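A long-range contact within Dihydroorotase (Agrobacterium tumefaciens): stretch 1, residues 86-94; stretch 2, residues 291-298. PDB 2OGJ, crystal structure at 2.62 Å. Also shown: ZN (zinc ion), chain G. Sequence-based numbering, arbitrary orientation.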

# COMPACT_ATOMS: atom_id res chain seq x y z
N ASP A 86 16.39 17.17 -10.16
CA ASP A 86 15.84 17.78 -11.36
C ASP A 86 15.41 19.24 -11.20
O ASP A 86 15.54 20.05 -12.12
N ILE A 87 14.91 19.56 -10.01
CA ILE A 87 14.37 20.88 -9.68
C ILE A 87 15.33 22.00 -9.30
O ILE A 87 14.97 23.17 -9.39
N SER A 88 16.55 21.64 -8.91
CA SER A 88 17.58 22.59 -8.48
C SER A 88 18.19 23.46 -9.55
O SER A 88 18.21 23.10 -10.72
N ILE A 89 18.71 24.60 -9.12
CA ILE A 89 19.38 25.56 -9.99
C ILE A 89 20.84 25.55 -9.56
O ILE A 89 21.22 24.76 -8.70
N ARG A 90 21.66 26.40 -10.15
CA ARG A 90 23.08 26.43 -9.78
C ARG A 90 23.32 27.48 -8.70
O ARG A 90 22.54 28.42 -8.57
N PRO A 91 24.37 27.31 -7.88
CA PRO A 91 24.55 28.35 -6.87
C PRO A 91 24.95 29.68 -7.51
O PRO A 91 24.67 30.75 -6.97
N SER A 92 25.57 29.63 -8.69
CA SER A 92 25.94 30.87 -9.37
C SER A 92 24.68 31.64 -9.80
O SER A 92 24.76 32.82 -10.11
N GLU A 93 23.50 31.00 -9.81
CA GLU A 93 22.26 31.62 -10.26
C GLU A 93 21.53 32.27 -9.09
O GLU A 93 20.56 33.03 -9.32
N CYS A 94 21.93 32.02 -7.87
CA CYS A 94 21.24 32.61 -6.72
C CYS A 94 22.23 33.03 -5.64
O CYS A 94 21.82 33.35 -4.53
N ASP A 291 12.41 30.39 -1.71
CA ASP A 291 12.44 28.96 -1.99
C ASP A 291 12.73 28.87 -3.50
O ASP A 291 11.91 28.39 -4.31
N LEU A 292 13.91 29.35 -3.87
CA LEU A 292 14.39 29.42 -5.24
C LEU A 292 14.78 28.09 -5.85
O LEU A 292 15.57 27.32 -5.29
N HIS A 293 14.20 27.80 -7.00
CA HIS A 293 14.54 26.58 -7.72
C HIS A 293 14.14 26.73 -9.17
O HIS A 293 13.69 27.80 -9.58
N GLY A 294 14.33 25.68 -9.96
CA GLY A 294 14.01 25.74 -11.38
C GLY A 294 12.61 26.16 -11.79
O GLY A 294 12.36 26.40 -12.97
N HIS A 295 11.68 26.25 -10.85
CA HIS A 295 10.33 26.63 -11.21
C HIS A 295 9.80 27.87 -10.52
O HIS A 295 8.67 28.28 -10.77
N SER A 296 10.60 28.46 -9.65
CA SER A 296 10.17 29.67 -8.97
C SER A 296 11.08 30.84 -9.32
O SER A 296 10.69 31.99 -9.16
N MSE A 297 12.28 30.55 -9.81
CA MSE A 297 13.24 31.61 -10.14
C MSE A 297 12.80 32.54 -11.26
O MSE A 297 12.82 33.75 -11.08
N ASN A 298 12.40 32.00 -12.40
CA ASN A 298 12.04 32.90 -13.48
C ASN A 298 10.79 33.72 -13.21
O ASN A 298 10.79 34.94 -13.39

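The contact buries 409 Å² summed over both sides, and Ile87, Ile89 and the selenomethionine Met297 account for the largest shares. The closest CA atoms are those of Ser88 and His293, 5.1 Å apart.

Ile87, with 85 Å² covered, works through both backbone and side chain. Its carbonyl accepts the one hydrogen bond across the stretches, Gly294 N to Ile87 O at 2.7 Å with an N-H...O angle of 159°. An ideal CB built on Gly294 would fall 2.9 Å from Ile87 O, a clash, so the absence of a side chain leaves room for this close approach. The CA-to-CB bond of Ile87 points sideways, yet chi1 t and chi2 p bring its end nearer: CG1 lies 3.8 Å from ND1 of His293, and CD1 reaches 3.2 Å from CD2 of His295. Both rings are met obliquely. The His293 ring is anchored within its own stretch, where the backbone His295 N donates to His293 ND1 at 2.8 Å with an N-H...N angle of 155°.

Ile89 points toward the other stretch with chi1 p and chi2 t. Its CG2 sits 3.4 Å from Gly294 N, while CD1 packs 3.9 Å from CG of Leu292 and 4.1 Å from SE of Met297. Leu292, whose chi1 of -141° lies between wells, also places CD2 3.5 Å from CB of Cys94, extending the apolar patch.

Met297 points inward with chi1 t, chi2 t and chi3 p, which carries its CE to 3.4 Å from OE1 of Glu93. That carboxylate also forms a long salt bridge inside its own stretch, Glu93 OE2 to Arg90 NE at 3.9 Å.

The zinc ion is bound by Asp291 OD1 at 2.1 Å and by three atoms elsewhere in the structure; Asp291 itself makes no contact with the first stretch.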

# COMPACT_ATOMS: atom_id res chain seq x y z
CB ASP A 86 14.63 16.96 -11.81
CG ASP A 86 13.43 17.07 -10.84
OD1 ASP A 86 13.59 17.24 -9.60
OD2 ASP A 86 12.28 16.96 -11.33
CB ILE A 87 13.30 20.71 -8.54
CG1 ILE A 87 12.31 21.86 -8.60
CG2 ILE A 87 13.97 20.70 -7.16
CD1 ILE A 87 11.66 22.01 -9.95
CB SER A 88 18.73 21.86 -7.80
OG SER A 88 18.33 21.22 -6.61
CB ILE A 89 18.80 27.00 -9.84
CG1 ILE A 89 18.75 27.41 -8.37
CG2 ILE A 89 17.41 27.06 -10.44
CD1 ILE A 89 18.17 28.79 -8.15
CB ARG A 90 23.94 26.79 -11.01
CG ARG A 90 23.77 25.85 -12.21
CD ARG A 90 24.55 26.40 -13.39
NE ARG A 90 24.27 25.72 -14.66
CZ ARG A 90 24.93 24.66 -15.12
NH1 ARG A 90 25.95 24.13 -14.43
NH2 ARG A 90 24.57 24.13 -16.29
CB PRO A 91 25.64 27.78 -5.95
CG PRO A 91 26.27 26.71 -6.76
CD PRO A 91 25.14 26.11 -7.52
CB SER A 92 26.80 30.57 -10.60
OG SER A 92 26.00 30.30 -11.73
CB GLU A 93 21.37 30.59 -10.95
CG GLU A 93 21.99 29.95 -12.18
CD GLU A 93 21.08 28.93 -12.83
OE1 GLU A 93 19.96 28.73 -12.33
OE2 GLU A 93 21.49 28.33 -13.85
CB CYS A 94 20.28 31.59 -6.14
SG CYS A 94 21.14 30.04 -5.71
CB ASP A 291 11.08 28.34 -1.64
CG ASP A 291 10.93 26.92 -2.13
OD1 ASP A 291 11.91 26.14 -2.03
OD2 ASP A 291 9.83 26.60 -2.60
CB LEU A 292 15.58 30.40 -5.27
CG LEU A 292 15.84 31.41 -6.40
CD1 LEU A 292 14.58 32.16 -6.79
CD2 LEU A 292 16.88 32.38 -5.92
CB HIS A 293 13.86 25.35 -7.09
CG HIS A 293 12.37 25.47 -6.99
ND1 HIS A 293 11.56 25.52 -8.10
CD2 HIS A 293 11.56 25.58 -5.92
CE1 HIS A 293 10.31 25.66 -7.72
NE2 HIS A 293 10.28 25.70 -6.40
CB HIS A 295 9.37 25.46 -10.97
CG HIS A 295 9.45 24.39 -12.01
ND1 HIS A 295 9.65 24.67 -13.35
CD2 HIS A 295 9.36 23.04 -11.92
CE1 HIS A 295 9.67 23.54 -14.03
NE2 HIS A 295 9.49 22.54 -13.19
CB SER A 296 10.15 29.46 -7.45
OG SER A 296 11.44 29.18 -6.95
CB MSE A 297 14.64 31.05 -10.48
CG MSE A 297 15.65 32.17 -10.81
SE MSE A 297 17.33 31.64 -11.00
CE MSE A 297 17.12 30.65 -12.43
CB ASN A 298 11.90 32.17 -14.82
CG ASN A 298 11.73 33.15 -15.99
OD1 ASN A 298 12.68 33.80 -16.41
ND2 ASN A 298 10.50 33.27 -16.51
ZN ZN G . 11.77 24.30 -1.09